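Long-range contacts in pectate lyase (Bacillus subtilis, PDB 5AMV), which cleaves polygalacturonate by calcium-dependent elimination, giving oligosaccharides with unsaturated galacturonosyl groups at their non-reducing ends: residues A[4-8]-A[21-25]; A[11-15]-A[265-269]; A[129-135]-A[153-157]; A[188-194]-A[230-236]. Where two conformers were deposited one is given. Residues are numbered along the deposited sequence.

Contact 1. Residues A[4-8]-A[21-25]; sequences GHQTL and TTGGS
Ser25, Thr21 and Thr7 carry most of this contact between two irregular, oppositely running pieces of the N-terminal region. CA atoms pair as His5–Ser25 (4.4 Å), Thr7–Thr22 (4.7 Å) and Leu8–Thr21 (5.4 Å). Residues 22–25 form a type II' beta turn, with Gly23 at phi/psi 50/-132 and Gly24 at -99/22, closed by Ser25 N to Thr22 O (3.1 Å). Ser25, chi1 p, turns its hydroxyl back onto the same carbonyl (Ser25 OG to Thr22 O, 2.8 Å). The same Ser25 OG lies 3.3 Å from Thr7 CG2, while Ser25 O lies 3.3 Å from His5 CD2 at the imidazole edge. Thr7, chi1 p, also sets CG2 3.6 Å from Thr22 CA. Thr21 supplies the one direct hydrogen bond between the segments, Leu8 N to Thr21 O (3.0 Å, 160°); next to it a water accepts from Thr21 N (2.9 Å) and donates to Leu8 O (3.0 Å). Leu8 CD2 packs 3.8 Å from Thr21 CB, and both side chains rest on Trp195 of strand 194-197. Thr21 OG1 bonds to Gly15 O, Asn151 OD1 receives Thr22 N and Gly23 N, and Thr130 OG1 receives Gly24 N. This irregular N-terminal piece thus lies against the parallel beta-helix, and one backbone bond, a bridging water and methyl packing hold its two segments together.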
# COMPACT_ATOMS: atom_id res chain seq x y z
N GLY A 4 8.32 -14.89 -14.67
CA GLY A 4 9.32 -13.85 -14.68
C GLY A 4 9.32 -13.03 -15.97
O GLY A 4 9.77 -11.90 -15.96
N HIS A 5 8.84 -13.63 -17.07
CA HIS A 5 8.85 -12.98 -18.40
C HIS A 5 7.48 -12.42 -18.83
O HIS A 5 7.39 -11.77 -19.87
CB HIS A 5 9.42 -13.90 -19.49
CG HIS A 5 10.90 -14.17 -19.34
ND1 HIS A 5 11.40 -15.17 -18.54
CD2 HIS A 5 11.97 -13.55 -19.88
CE1 HIS A 5 12.72 -15.16 -18.58
NE2 HIS A 5 13.09 -14.18 -19.39
N GLN A 6 6.46 -12.65 -18.03
CA GLN A 6 5.11 -12.17 -18.30
C GLN A 6 4.99 -10.66 -18.13
O GLN A 6 5.72 -10.04 -17.36
CB GLN A 6 4.10 -12.91 -17.43
CG GLN A 6 3.78 -14.30 -17.96
CD GLN A 6 3.02 -15.12 -16.97
OE1 GLN A 6 2.35 -14.60 -16.08
NE2 GLN A 6 3.13 -16.43 -17.09
N THR A 7 4.10 -10.06 -18.91
CA THR A 7 3.93 -8.62 -18.91
C THR A 7 2.46 -8.29 -18.73
O THR A 7 1.60 -9.16 -18.87
CB THR A 7 4.42 -7.98 -20.21
OG1 THR A 7 3.70 -8.54 -21.31
CG2 THR A 7 5.96 -8.21 -20.42
N LEU A 8 2.18 -7.02 -18.42
CA LEU A 8 0.80 -6.57 -18.21
C LEU A 8 0.08 -6.55 -19.56
O LEU A 8 0.59 -6.00 -20.54
CB LEU A 8 0.82 -5.15 -17.61
CG LEU A 8 -0.52 -4.48 -17.33
CD1 LEU A 8 -1.29 -5.32 -16.27
CD2 LEU A 8 -0.29 -3.08 -16.86
N THR A 21 3.33 -1.77 -19.37
CA THR A 21 4.18 -2.30 -18.30
C THR A 21 4.76 -3.66 -18.66
O THR A 21 4.08 -4.69 -18.63
CB THR A 21 3.42 -2.33 -16.95
OG1 THR A 21 3.00 -0.98 -16.67
CG2 THR A 21 4.35 -2.80 -15.86
N THR A 22 6.05 -3.65 -19.02
CA THR A 22 6.71 -4.88 -19.42
C THR A 22 7.82 -5.27 -18.44
O THR A 22 8.43 -6.36 -18.60
CB THR A 22 7.35 -4.69 -20.85
OG1 THR A 22 8.18 -3.52 -20.83
CG2 THR A 22 6.22 -4.52 -21.96
N GLY A 23 8.09 -4.40 -17.45
CA GLY A 23 9.10 -4.68 -16.42
C GLY A 23 10.42 -5.13 -17.03
O GLY A 23 10.90 -4.52 -18.01
N GLY A 24 10.98 -6.23 -16.51
CA GLY A 24 12.27 -6.76 -16.98
C GLY A 24 12.17 -7.91 -17.97
O GLY A 24 13.13 -8.69 -18.13
N SER A 25 11.03 -8.03 -18.65
CA SER A 25 10.77 -9.17 -19.53
C SER A 25 11.80 -9.34 -20.64
O SER A 25 12.03 -10.45 -21.10
CB SER A 25 9.36 -9.10 -20.13
OG SER A 25 9.18 -7.89 -20.83
O HOH W 1 1.11 -3.06 -20.68

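Contact 2. Residues A[11-15]-A[265-269]; sequences NDGWG and KITLH
Strand 266-269 is extended, whereas residues 11-15 bend across it: Asp12 (-89/72) centres an inverse gamma turn with Gly13 N to Asn11 O at 3.0 Å, Gly13 takes phi/psi 78/-177, and a 3-10 segment includes Trp14 and Gly15. The CA atoms come closest at Gly13–Thr267 (5.2 Å) and Trp14–Ile266 (5.5 Å). Gly13 fits tightly here; a CB on it would fall 2.8 Å from Thr267 CB. Thr267, chi1 m, accepts Trp14 N on its OG1 (2.9 Å, 157°). Trp14 (chi1 -89°, chi2 130°) buries the most surface: Lys265 CB sits over its five-membered ring, 3.4 Å from the centroid and 5° off the normal, a CH-pi contact, and Trp14 CB is 3.3 Å from Lys265 O. The Lys265 chain then leads away to bond Gly262 O through NZ. At the other end His269, chi1 p, gives NE2 to Asp12 OD1 (2.8 Å, 148°), and its ring stacks on Tyr291. Ile266 and Leu268 face the other way, onto Phe251 of strand 247-251. Lys265, Thr267 and His269 thus present the outer surface of a parallel beta-helix, the fold of polysaccharide lyase family 1, to the N-terminal segment that lies across its coils.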
# COMPACT_ATOMS: atom_id res chain seq x y z
N ASN A 11 -4.79 -4.24 -22.39
CA ASN A 11 -6.05 -3.61 -21.96
C ASN A 11 -6.19 -3.63 -20.43
O ASN A 11 -7.25 -3.25 -19.89
CB ASN A 11 -7.25 -4.35 -22.58
CG ASN A 11 -7.47 -5.74 -21.99
OD1 ASN A 11 -6.57 -6.33 -21.41
ND2 ASN A 11 -8.69 -6.26 -22.15
N ASP A 12 -5.13 -4.07 -19.74
CA ASP A 12 -5.30 -4.35 -18.30
C ASP A 12 -5.03 -3.14 -17.40
O ASP A 12 -4.00 -3.06 -16.69
CB ASP A 12 -4.47 -5.58 -17.90
CG ASP A 12 -4.84 -6.13 -16.54
OD1 ASP A 12 -5.77 -5.59 -15.86
OD2 ASP A 12 -4.20 -7.12 -16.14
N GLY A 13 -5.97 -2.19 -17.45
CA GLY A 13 -5.94 -1.04 -16.55
C GLY A 13 -4.95 0.06 -16.93
O GLY A 13 -4.26 -0.00 -17.96
N TRP A 14 -4.88 1.08 -16.07
CA TRP A 14 -4.08 2.24 -16.33
C TRP A 14 -2.58 1.90 -16.52
O TRP A 14 -1.85 2.62 -17.20
CB TRP A 14 -4.25 3.22 -15.21
CG TRP A 14 -5.41 4.23 -15.37
CD1 TRP A 14 -6.36 4.51 -14.43
CD2 TRP A 14 -5.66 5.13 -16.48
NE1 TRP A 14 -7.21 5.52 -14.89
CE2 TRP A 14 -6.80 5.90 -16.14
CE3 TRP A 14 -5.04 5.33 -17.73
CZ2 TRP A 14 -7.33 6.90 -17.00
CZ3 TRP A 14 -5.55 6.34 -18.59
CH2 TRP A 14 -6.71 7.09 -18.21
N GLY A 15 -2.10 0.81 -15.91
CA GLY A 15 -0.69 0.42 -16.14
C GLY A 15 -0.38 0.12 -17.61
O GLY A 15 0.80 0.19 -18.01
N LYS A 265 -3.37 7.84 -11.91
CA LYS A 265 -4.22 7.00 -12.72
C LYS A 265 -3.87 5.57 -12.39
O LYS A 265 -2.84 5.03 -12.83
CB LYS A 265 -4.06 7.28 -14.21
CG LYS A 265 -4.64 8.65 -14.58
CD LYS A 265 -4.38 8.91 -16.06
CE LYS A 265 -5.29 10.02 -16.63
NZ LYS A 265 -5.16 11.33 -15.89
N ILE A 266 -4.77 4.98 -11.61
CA ILE A 266 -4.58 3.64 -11.02
C ILE A 266 -5.85 2.82 -11.24
O ILE A 266 -6.97 3.29 -10.99
CB ILE A 266 -4.28 3.78 -9.53
CG1 ILE A 266 -2.98 4.59 -9.32
CG2 ILE A 266 -4.16 2.38 -8.87
CD1 ILE A 266 -2.92 5.19 -7.90
N THR A 267 -5.66 1.57 -11.62
CA THR A 267 -6.76 0.61 -11.69
C THR A 267 -6.59 -0.44 -10.61
O THR A 267 -5.55 -1.07 -10.53
CB THR A 267 -6.80 -0.08 -13.07
OG1 THR A 267 -6.98 0.92 -14.08
CG2 THR A 267 -7.93 -1.12 -13.20
N LEU A 268 -7.62 -0.60 -9.78
CA LEU A 268 -7.63 -1.67 -8.78
C LEU A 268 -8.68 -2.67 -9.14
O LEU A 268 -9.87 -2.34 -9.13
CB LEU A 268 -7.97 -1.12 -7.38
CG LEU A 268 -7.08 0.03 -6.88
CD1 LEU A 268 -7.48 0.38 -5.47
CD2 LEU A 268 -5.60 -0.37 -6.85
N HIS A 269 -8.27 -3.90 -9.43
CA HIS A 269 -9.31 -4.92 -9.65
C HIS A 269 -8.99 -6.28 -9.09
O HIS A 269 -7.85 -6.67 -9.01
CB HIS A 269 -9.73 -4.96 -11.14
CG HIS A 269 -8.73 -5.61 -12.07
ND1 HIS A 269 -8.70 -6.97 -12.29
CD2 HIS A 269 -7.75 -5.07 -12.84
CE1 HIS A 269 -7.73 -7.25 -13.14
NE2 HIS A 269 -7.14 -6.12 -13.50

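Contact 3. Residues A[129-135]-A[153-157]; sequences TTIVGSG and IIRNI
Ile153 opens the second strand directly opposite Thr130 (CA–CA 4.6 Å): its N donates to Thr129 O (2.9 Å) and its O accepts Ile131 N (2.8 Å). Strands 129-133 and 153-155 run parallel, 2° apart in direction and 4.8 Å between axes. Ile154 pairs with Ile131 on the opposite face from Ile153, both chi1 m, their CD1 atoms 3.8 Å apart. The two strands are equivalent positions in successive coils of the parallel beta-helix, 23 residues apart in register. Arg155 continues the ladder beside Val132: Arg155 N donates to Ile131 O (3.0 Å) and Arg155 O accepts Gly133 N (2.9 Å). Its guanidinium leads away to a salt bridge with Asp197 and a hydrogen bond to Gln6. Asn156, just past the strand, takes a left-handed conformation (63/38), which turns the chain toward strand 158-160. Its chi1 t side chain reaches back across, ND2 bonding Gly133 O (3.0 Å) and Gly135 O (2.8 Å), with OD1 held by Gly396 N. A CB on Gly133 would clash with Asn156 O. Ile157 then tucks CD1 against Ile131 CG2 (3.8 Å) and CG1 against Gly133 N (3.5 Å).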
# COMPACT_ATOMS: atom_id res chain seq x y z
N THR A 129 12.18 -3.54 -14.33
CA THR A 129 12.47 -4.61 -13.37
C THR A 129 11.22 -5.41 -13.16
O THR A 129 10.13 -4.82 -12.98
CB THR A 129 12.90 -4.02 -12.04
OG1 THR A 129 14.09 -3.23 -12.20
CG2 THR A 129 13.18 -5.12 -11.03
N THR A 130 11.36 -6.74 -13.14
CA THR A 130 10.31 -7.64 -12.72
C THR A 130 10.80 -8.42 -11.51
O THR A 130 11.89 -8.98 -11.54
CB THR A 130 9.92 -8.65 -13.82
OG1 THR A 130 9.32 -7.93 -14.92
CG2 THR A 130 8.94 -9.76 -13.26
N ILE A 131 10.02 -8.38 -10.43
CA ILE A 131 10.36 -9.11 -9.21
C ILE A 131 9.19 -10.03 -8.91
O ILE A 131 8.08 -9.56 -8.72
CB ILE A 131 10.63 -8.17 -7.99
CG1 ILE A 131 11.60 -7.02 -8.36
CG2 ILE A 131 11.01 -8.99 -6.69
CD1 ILE A 131 11.91 -6.05 -7.20
N VAL A 132 9.44 -11.34 -8.88
CA VAL A 132 8.37 -12.31 -8.73
C VAL A 132 8.76 -13.37 -7.70
O VAL A 132 9.92 -13.75 -7.60
CB VAL A 132 7.93 -12.99 -10.06
CG1 VAL A 132 7.41 -11.94 -11.09
CG2 VAL A 132 9.07 -13.77 -10.67
N GLY A 133 7.79 -13.81 -6.92
CA GLY A 133 8.07 -14.87 -5.97
C GLY A 133 8.21 -16.22 -6.64
O GLY A 133 7.46 -16.56 -7.57
N SER A 134 9.16 -17.02 -6.16
CA SER A 134 9.30 -18.39 -6.62
C SER A 134 8.37 -19.29 -5.80
O SER A 134 8.38 -19.26 -4.56
CB SER A 134 10.75 -18.85 -6.48
OG SER A 134 11.58 -18.23 -7.44
N GLY A 135 7.55 -20.09 -6.47
CA GLY A 135 6.67 -21.00 -5.76
C GLY A 135 5.62 -20.25 -4.96
O GLY A 135 5.21 -19.15 -5.34
N ILE A 153 7.30 -4.48 -12.45
CA ILE A 153 6.31 -5.52 -12.17
C ILE A 153 6.68 -6.20 -10.85
O ILE A 153 7.81 -6.61 -10.70
CB ILE A 153 6.27 -6.55 -13.33
CG1 ILE A 153 5.75 -5.87 -14.62
CG2 ILE A 153 5.41 -7.75 -12.96
CD1 ILE A 153 5.87 -6.78 -15.85
N ILE A 154 5.71 -6.33 -9.94
CA ILE A 154 5.90 -7.04 -8.67
C ILE A 154 4.76 -8.06 -8.53
O ILE A 154 3.60 -7.65 -8.50
CB ILE A 154 5.82 -6.07 -7.46
CG1 ILE A 154 6.75 -4.83 -7.64
CG2 ILE A 154 6.06 -6.84 -6.14
CD1 ILE A 154 8.23 -5.14 -7.68
N ARG A 155 5.08 -9.36 -8.43
CA ARG A 155 4.06 -10.41 -8.39
C ARG A 155 4.42 -11.57 -7.46
O ARG A 155 5.59 -11.93 -7.33
CB ARG A 155 3.77 -11.01 -9.79
CG ARG A 155 3.44 -9.93 -10.86
CD ARG A 155 3.23 -10.51 -12.27
NE ARG A 155 1.99 -11.29 -12.34
CZ ARG A 155 1.67 -12.08 -13.36
NH1 ARG A 155 2.50 -12.24 -14.38
NH2 ARG A 155 0.53 -12.74 -13.34
N ASN A 156 3.38 -12.18 -6.91
CA ASN A 156 3.46 -13.49 -6.26
C ASN A 156 4.37 -13.50 -5.02
O ASN A 156 5.08 -14.50 -4.77
CB ASN A 156 3.91 -14.58 -7.25
CG ASN A 156 3.62 -15.96 -6.73
OD1 ASN A 156 2.53 -16.22 -6.22
ND2 ASN A 156 4.57 -16.89 -6.92
N ILE A 157 4.32 -12.40 -4.27
CA ILE A 157 5.11 -12.26 -3.04
C ILE A 157 4.18 -11.86 -1.89
O ILE A 157 3.33 -11.01 -2.07
CB ILE A 157 6.21 -11.17 -3.18
CG1 ILE A 157 7.26 -11.56 -4.23
CG2 ILE A 157 6.93 -10.86 -1.82
CD1 ILE A 157 7.86 -10.31 -4.93
O HOH W 2 5.12 -16.93 -3.41

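Contact 4. Residues A[188-194]-A[230-236]; sequences INGGTHI and NGANYIT
Four apolar side chains form the middle: Ile188 CG2 meets Ala232 CB at 3.7 Å, Ile188 CD1 meets Ile235 CD1 at 4.0 Å, and Ile194 CB lies 4.1 Å from Ile235 CG1. Ile188 also rests on Ile196, and Ile194 and Ile235 pair in register (CA–CA 4.7 Å), both with chi1 m. Around them the two segments run side by side, CA atoms matched as Gly190–Ala232 (4.0 Å), Thr192–Asn233 (4.8 Å) and His193–Tyr234 (4.9 Å). Hydrogen bonds of the parallel pairing hold the register: Asn233 N to Gly191 O (3.0 Å), His193 N to Asn233 O (3.2 Å), Ile194 N to Tyr234 O (3.1 Å) and Thr236 N to Ile194 O (2.9 Å). These are corresponding turns of two successive coils of the parallel beta-helix, each passing from one sheet to the next; the corner residues His193 (54/71) and Tyr234 (69/74) both take positive phi. Tyr234 CB lies over the His193 ring, 4.2 Å from its centroid, but the two rings are slid apart (centroids 5.3 Å, planes 25°) and barely overlap; Tyr234 stacks on Tyr17, and His193 binds Asp150 and Tyr17 O. Gly190 CA approaches Asn230 O at 3.2 Å. At the outer end Asn230 ND2 donates to Asn189 OD1 (3.0 Å, 166°), and Asn189 ND2 holds Gln146, the Asn189 side chain lying about 9 Å from the bound calcium ion.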
# COMPACT_ATOMS: atom_id res chain seq x y z
N ILE A 188 4.89 3.78 -4.01
CA ILE A 188 5.10 4.31 -5.37
C ILE A 188 5.25 5.79 -5.27
O ILE A 188 4.28 6.49 -4.98
CB ILE A 188 3.96 3.90 -6.33
CG1 ILE A 188 3.73 2.39 -6.23
CG2 ILE A 188 4.29 4.35 -7.76
CD1 ILE A 188 2.51 1.87 -7.09
N ASN A 189 6.48 6.28 -5.41
CA ASN A 189 6.76 7.68 -5.17
C ASN A 189 7.23 8.28 -6.50
O ASN A 189 8.40 8.24 -6.80
CB ASN A 189 7.83 7.78 -4.06
CG ASN A 189 8.38 9.16 -3.88
OD1 ASN A 189 7.80 10.14 -4.35
ND2 ASN A 189 9.50 9.25 -3.15
N GLY A 190 6.30 8.78 -7.31
CA GLY A 190 6.60 9.25 -8.65
C GLY A 190 6.68 8.13 -9.68
O GLY A 190 6.85 8.38 -10.86
N GLY A 191 6.58 6.87 -9.22
CA GLY A 191 6.72 5.73 -10.12
C GLY A 191 5.59 5.66 -11.15
O GLY A 191 4.44 6.08 -10.91
N THR A 192 5.92 5.12 -12.32
CA THR A 192 4.99 5.10 -13.44
C THR A 192 5.08 3.75 -14.15
O THR A 192 6.14 3.12 -14.18
CB THR A 192 5.28 6.25 -14.49
OG1 THR A 192 6.68 6.27 -14.83
CG2 THR A 192 4.89 7.63 -13.96
N HIS A 193 3.98 3.33 -14.78
CA HIS A 193 3.91 2.03 -15.46
C HIS A 193 4.30 0.92 -14.51
O HIS A 193 5.36 0.29 -14.62
CB HIS A 193 4.71 1.97 -16.78
CG HIS A 193 4.16 2.90 -17.81
ND1 HIS A 193 4.76 4.09 -18.13
CD2 HIS A 193 3.01 2.84 -18.52
CE1 HIS A 193 4.04 4.70 -19.06
NE2 HIS A 193 2.97 3.97 -19.31
N ILE A 194 3.39 0.67 -13.57
CA ILE A 194 3.63 -0.31 -12.51
C ILE A 194 2.49 -1.31 -12.46
O ILE A 194 1.36 -0.94 -12.55
CB ILE A 194 3.86 0.38 -11.13
CG1 ILE A 194 5.19 1.17 -11.18
CG2 ILE A 194 3.91 -0.67 -9.95
CD1 ILE A 194 5.27 2.28 -10.23
N ASN A 230 3.16 11.75 -5.11
CA ASN A 230 4.10 12.55 -5.90
C ASN A 230 4.09 12.28 -7.42
O ASN A 230 5.13 12.02 -8.07
CB ASN A 230 5.49 12.46 -5.27
CG ASN A 230 5.50 12.95 -3.82
OD1 ASN A 230 4.74 13.85 -3.46
ND2 ASN A 230 6.31 12.32 -2.98
N GLY A 231 2.89 12.29 -7.97
CA GLY A 231 2.70 12.20 -9.41
C GLY A 231 2.83 10.80 -9.96
O GLY A 231 2.90 10.61 -11.18
N ALA A 232 2.83 9.80 -9.06
CA ALA A 232 2.75 8.41 -9.48
C ALA A 232 1.62 8.27 -10.53
O ALA A 232 0.60 8.93 -10.41
CB ALA A 232 2.45 7.50 -8.26
N ASN A 233 1.79 7.43 -11.53
CA ASN A 233 0.80 7.40 -12.63
C ASN A 233 0.90 6.14 -13.47
O ASN A 233 2.00 5.63 -13.69
CB ASN A 233 1.03 8.64 -13.55
CG ASN A 233 -0.23 9.22 -14.15
OD1 ASN A 233 -1.35 8.93 -13.75
ND2 ASN A 233 -0.03 10.05 -15.18
N TYR A 234 -0.25 5.66 -13.95
CA TYR A 234 -0.32 4.51 -14.87
C TYR A 234 0.08 3.25 -14.16
O TYR A 234 1.18 2.68 -14.37
CB TYR A 234 0.49 4.70 -16.16
CG TYR A 234 0.19 5.99 -16.90
CD1 TYR A 234 -1.14 6.32 -17.23
CD2 TYR A 234 1.22 6.86 -17.28
CE1 TYR A 234 -1.43 7.48 -17.94
CE2 TYR A 234 0.92 8.06 -17.97
CZ TYR A 234 -0.40 8.33 -18.28
OH TYR A 234 -0.72 9.49 -18.99
N ILE A 235 -0.85 2.79 -13.32
CA ILE A 235 -0.58 1.70 -12.40
C ILE A 235 -1.78 0.76 -12.36
O ILE A 235 -2.92 1.22 -12.30
CB ILE A 235 -0.39 2.28 -10.98
CG1 ILE A 235 0.86 3.17 -10.95
CG2 ILE A 235 -0.29 1.15 -9.90
CD1 ILE A 235 0.82 4.23 -9.82
N THR A 236 -1.52 -0.54 -12.38
CA THR A 236 -2.58 -1.50 -12.20
C THR A 236 -2.23 -2.35 -10.99
O THR A 236 -1.12 -2.86 -10.92
CB THR A 236 -2.72 -2.41 -13.43
OG1 THR A 236 -3.16 -1.59 -14.54
CG2 THR A 236 -3.76 -3.54 -13.21

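In the fold
Contacts 3 and 4 join successive coils of the beta-helix, and contact 2 reaches the same long sheet through strand 266-274, neighbour of 235-245. Contact 3 is the buried one and rests on a regular backbone ladder; contacts 1, 2 and 4 are partly buried. Contact 4 spans a corner, reaching from an interior apolar cluster to a polar asparagine pair. Contacts 1 and 2 belong to the N-terminal wrapping: contact 1 folds it on itself, contact 2 binds it to a strand mainly through side chains. Leu8 CD2 packs on Gly15 C (3.3 Å) where these two meet. Gly24 N to Thr130 OG1 (2.9 Å) fastens contact 1 to contact 3, and Asp12 O to Thr236 OG1 (2.7 Å) fastens contact 2 to contact 4.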